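Local coordinates for protein transcriptional regulator, LYSR family (Neisseria meningitidis, PDB 4AB5) that probably regulates transcription of methionine biosynthesis genes as a MetR-like DNA-binding factor, this chain being its regulatory domain, at residues P32-V37 with L198-Q203. Numbering follows the deposited sequence.
Sequences PMWPQV and LNNFCQ
Trp-34 presents the pyrrole edge of its indole to the side-chain amide of Asn-200. The two residues carry the whole close contact. NE1 of Trp-34 lies 2.8 Å from the atom modelled as ND2 of Asn-200, which sits at the ring edge, near the ring plane. The amide is tilted, its plane 51° from that of the indole. Beside this polar meeting, CB of Asn-200 approaches CZ2 of Trp-34 at 4.1 Å. On the helical side, CG of Asn-200 is anti to the backbone N (chi1 -175°), and this turn carries the amide out toward the indole. The backbones stay well apart, with 9.7 Å between CA of Trp-34 and CA of Asn-200.

Trp-34 lies in the loop between helix 20-33 and strand 37-42, and begins a type I beta turn that runs to Val-37. Its ring also stacks on Phe-30, and Phe-30 in turn meets Phe-201 edge-to-face. The contact thus joins this loop to helix 196-212 at the surface of the LysR substrate-binding domain, a periplasmic-binding-protein-like fold.

As modelled, two N-H donors would face each other, so the amide of Asn-200 is probably turned over. With its oxygen facing the indole, the pair may form a hydrogen bond from NE1 of Trp-34.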
ATOM      1  N   PRO B  32      19.501 -11.242   6.097  1.00 41.40           N
ATOM      2  CA  PRO B  32      20.543 -12.282   6.022  1.00 42.28           C
ATOM      3  C   PRO B  32      21.898 -11.875   6.610  1.00 48.06           C
ATOM      4  O   PRO B  32      22.663 -12.754   7.024  1.00 48.67           O
ATOM      5  CB  PRO B  32      20.653 -12.561   4.522  1.00 43.82           C
ATOM      6  CG  PRO B  32      20.126 -11.335   3.861  1.00 46.86           C
ATOM      7  CD  PRO B  32      19.039 -10.861   4.741  1.00 41.74           C
HETATM    8  N   MSE B  33      22.202 -10.558   6.617  1.00 44.92           N
HETATM    9  CA  MSE B  33      23.440  -9.968   7.132  1.00 46.63           C
HETATM   10  C   MSE B  33      23.513 -10.019   8.670  1.00 48.21           C
HETATM   11  O   MSE B  33      24.602 -10.138   9.245  1.00 48.16           O
HETATM   12  CB  MSE B  33      23.528  -8.512   6.672  1.00 50.46           C
HETATM   13  CG  MSE B  33      24.662  -8.233   5.753  1.00 60.72           C
HETATM   14 SE   MSE B  33      24.160  -6.850   4.547  1.00 71.73          SE
HETATM   15  CE  MSE B  33      25.210  -7.488   3.021  1.00 69.45           C
ATOM     16  N   TRP B  34      22.345  -9.894   9.321  1.00 43.36           N
ATOM     17  CA  TRP B  34      22.159  -9.892  10.774  1.00 43.38           C
ATOM     18  C   TRP B  34      21.030 -10.869  11.122  1.00 46.53           C
ATOM     19  O   TRP B  34      19.969 -10.424  11.544  1.00 44.40           O
ATOM     20  CB  TRP B  34      21.801  -8.464  11.239  1.00 42.28           C
ATOM     21  CG  TRP B  34      22.850  -7.446  10.904  1.00 44.43           C
ATOM     22  CD1 TRP B  34      22.961  -6.729   9.748  1.00 47.30           C
ATOM     23  CD2 TRP B  34      23.988  -7.102  11.702  1.00 45.51           C
ATOM     24  NE1 TRP B  34      24.070  -5.919   9.799  1.00 48.04           N
ATOM     25  CE2 TRP B  34      24.729  -6.138  10.983  1.00 50.25           C
ATOM     26  CE3 TRP B  34      24.450  -7.508  12.963  1.00 47.90           C
ATOM     27  CZ2 TRP B  34      25.887  -5.541  11.501  1.00 50.95           C
ATOM     28  CZ3 TRP B  34      25.600  -6.923  13.474  1.00 50.95           C
ATOM     29  CH2 TRP B  34      26.305  -5.953  12.746  1.00 52.12           C
ATOM     30  N   PRO B  35      21.190 -12.200  10.913  1.00 46.18           N
ATOM     31  CA  PRO B  35      20.065 -13.123  11.173  1.00 46.71           C
ATOM     32  C   PRO B  35      19.635 -13.300  12.631  1.00 53.73           C
ATOM     33  O   PRO B  35      18.581 -13.887  12.875  1.00 53.84           O
ATOM     34  CB  PRO B  35      20.554 -14.444  10.571  1.00 48.23           C
ATOM     35  CG  PRO B  35      22.013 -14.373  10.661  1.00 52.12           C
ATOM     36  CD  PRO B  35      22.361 -12.940  10.399  1.00 47.53           C
ATOM     37  N   GLN B  36      20.443 -12.815  13.593  1.00 51.31           N
ATOM     38  CA  GLN B  36      20.155 -12.933  15.021  1.00 50.95           C
ATOM     39  C   GLN B  36      19.384 -11.733  15.566  1.00 54.20           C
ATOM     40  O   GLN B  36      18.864 -11.799  16.685  1.00 55.27           O
ATOM     41  CB  GLN B  36      21.446 -13.183  15.822  1.00 52.89           C
ATOM     42  CG  GLN B  36      22.155 -14.495  15.499  1.00 53.51           C
ATOM     43  CD  GLN B  36      21.354 -15.681  15.958  1.00 74.72           C
ATOM     44  OE1 GLN B  36      21.166 -15.913  17.154  1.00 70.58           O
ATOM     45  NE2 GLN B  36      20.848 -16.452  15.010  1.00 71.74           N
ATOM     46  N   VAL B  37      19.305 -10.644  14.775  1.00 48.45           N
ATOM     47  CA  VAL B  37      18.621  -9.401  15.131  1.00 46.91           C
ATOM     48  C   VAL B  37      17.159  -9.582  14.745  1.00 50.95           C
ATOM     49  O   VAL B  37      16.848  -9.781  13.567  1.00 50.07           O
ATOM     50  CB  VAL B  37      19.284  -8.152  14.462  1.00 49.31           C
ATOM     51  CG1 VAL B  37      18.453  -6.885  14.662  1.00 48.83           C
ATOM     52  CG2 VAL B  37      20.707  -7.940  14.964  1.00 49.39           C
ATOM     53  N   LEU B 198      22.375  -1.116  14.021  1.00 45.17           N
ATOM     54  CA  LEU B 198      21.544   0.083  13.902  1.00 44.36           C
ATOM     55  C   LEU B 198      22.186   1.020  12.901  1.00 49.42           C
ATOM     56  O   LEU B 198      21.520   1.470  11.975  1.00 49.58           O
ATOM     57  CB  LEU B 198      21.373   0.795  15.259  1.00 44.82           C
ATOM     58  CG  LEU B 198      20.533   0.087  16.323  1.00 48.79           C
ATOM     59  CD1 LEU B 198      20.467   0.916  17.574  1.00 49.15           C
ATOM     60  CD2 LEU B 198      19.112  -0.187  15.829  1.00 50.34           C
ATOM     61  N   ASN B 199      23.498   1.244  13.045  1.00 46.83           N
ATOM     62  CA  ASN B 199      24.302   2.065  12.158  1.00 46.59           C
ATOM     63  C   ASN B 199      24.366   1.458  10.765  1.00 48.17           C
ATOM     64  O   ASN B 199      24.251   2.193   9.785  1.00 46.22           O
ATOM     65  CB  ASN B 199      25.701   2.270  12.740  1.00 46.56           C
ATOM     66  CG  ASN B 199      26.115   3.702  12.818  1.00 76.93           C
ATOM     67  OD1 ASN B 199      27.037   4.135  12.127  1.00 76.73           O
ATOM     68  ND2 ASN B 199      25.358   4.520  13.534  1.00 69.34           N
ATOM     69  N   ASN B 200      24.506   0.111  10.683  1.00 44.56           N
ATOM     70  CA  ASN B 200      24.565  -0.595   9.413  1.00 43.55           C
ATOM     71  C   ASN B 200      23.213  -0.588   8.688  1.00 46.81           C
ATOM     72  O   ASN B 200      23.193  -0.562   7.457  1.00 46.47           O
ATOM     73  CB  ASN B 200      25.165  -1.987   9.576  1.00 43.45           C
ATOM     74  CG  ASN B 200      25.360  -2.715   8.283  1.00 67.45           C
ATOM     75  OD1 ASN B 200      26.095  -2.301   7.378  1.00 67.38           O
ATOM     76  ND2 ASN B 200      24.625  -3.783   8.150  1.00 56.12           N
ATOM     77  N   PHE B 201      22.086  -0.557   9.436  1.00 42.40           N
ATOM     78  CA  PHE B 201      20.763  -0.476   8.810  1.00 40.71           C
ATOM     79  C   PHE B 201      20.592   0.869   8.092  1.00 42.61           C
ATOM     80  O   PHE B 201      20.008   0.917   7.011  1.00 39.97           O
ATOM     81  CB  PHE B 201      19.623  -0.702   9.818  1.00 41.92           C
ATOM     82  CG  PHE B 201      18.259  -0.805   9.176  1.00 41.56           C
ATOM     83  CD1 PHE B 201      17.975  -1.817   8.267  1.00 42.85           C
ATOM     84  CD2 PHE B 201      17.253   0.103   9.493  1.00 44.11           C
ATOM     85  CE1 PHE B 201      16.710  -1.912   7.677  1.00 43.35           C
ATOM     86  CE2 PHE B 201      15.982   0.006   8.907  1.00 46.13           C
ATOM     87  CZ  PHE B 201      15.722  -0.993   7.992  1.00 43.06           C
ATOM     88  N   CYS B 202      21.145   1.945   8.677  1.00 40.62           N
ATOM     89  CA  CYS B 202      21.101   3.292   8.103  1.00 41.23           C
ATOM     90  C   CYS B 202      21.972   3.408   6.871  1.00 46.59           C
ATOM     91  O   CYS B 202      21.563   4.058   5.901  1.00 46.78           O
ATOM     92  CB  CYS B 202      21.456   4.339   9.140  1.00 42.87           C
ATOM     93  SG  CYS B 202      20.388   4.307  10.595  1.00 46.82           S
ATOM     94  N   GLN B 203      23.151   2.752   6.878  1.00 44.15           N
ATOM     95  CA  GLN B 203      24.016   2.761   5.698  1.00 44.55           C
ATOM     96  C   GLN B 203      23.437   1.935   4.545  1.00 47.03           C
ATOM     97  O   GLN B 203      23.656   2.298   3.394  1.00 47.35           O
ATOM     98  CB  GLN B 203      25.503   2.495   5.998  1.00 47.19           C
ATOM     99  CG  GLN B 203      25.865   1.103   6.482  1.00 72.31           C
ATOM    100  CD  GLN B 203      27.321   1.006   6.876  1.00100.80           C
ATOM    101  OE1 GLN B 203      28.230   1.210   6.060  1.00 99.82           O
ATOM    102  NE2 GLN B 203      27.579   0.677   8.136  1.00 92.98           N
TER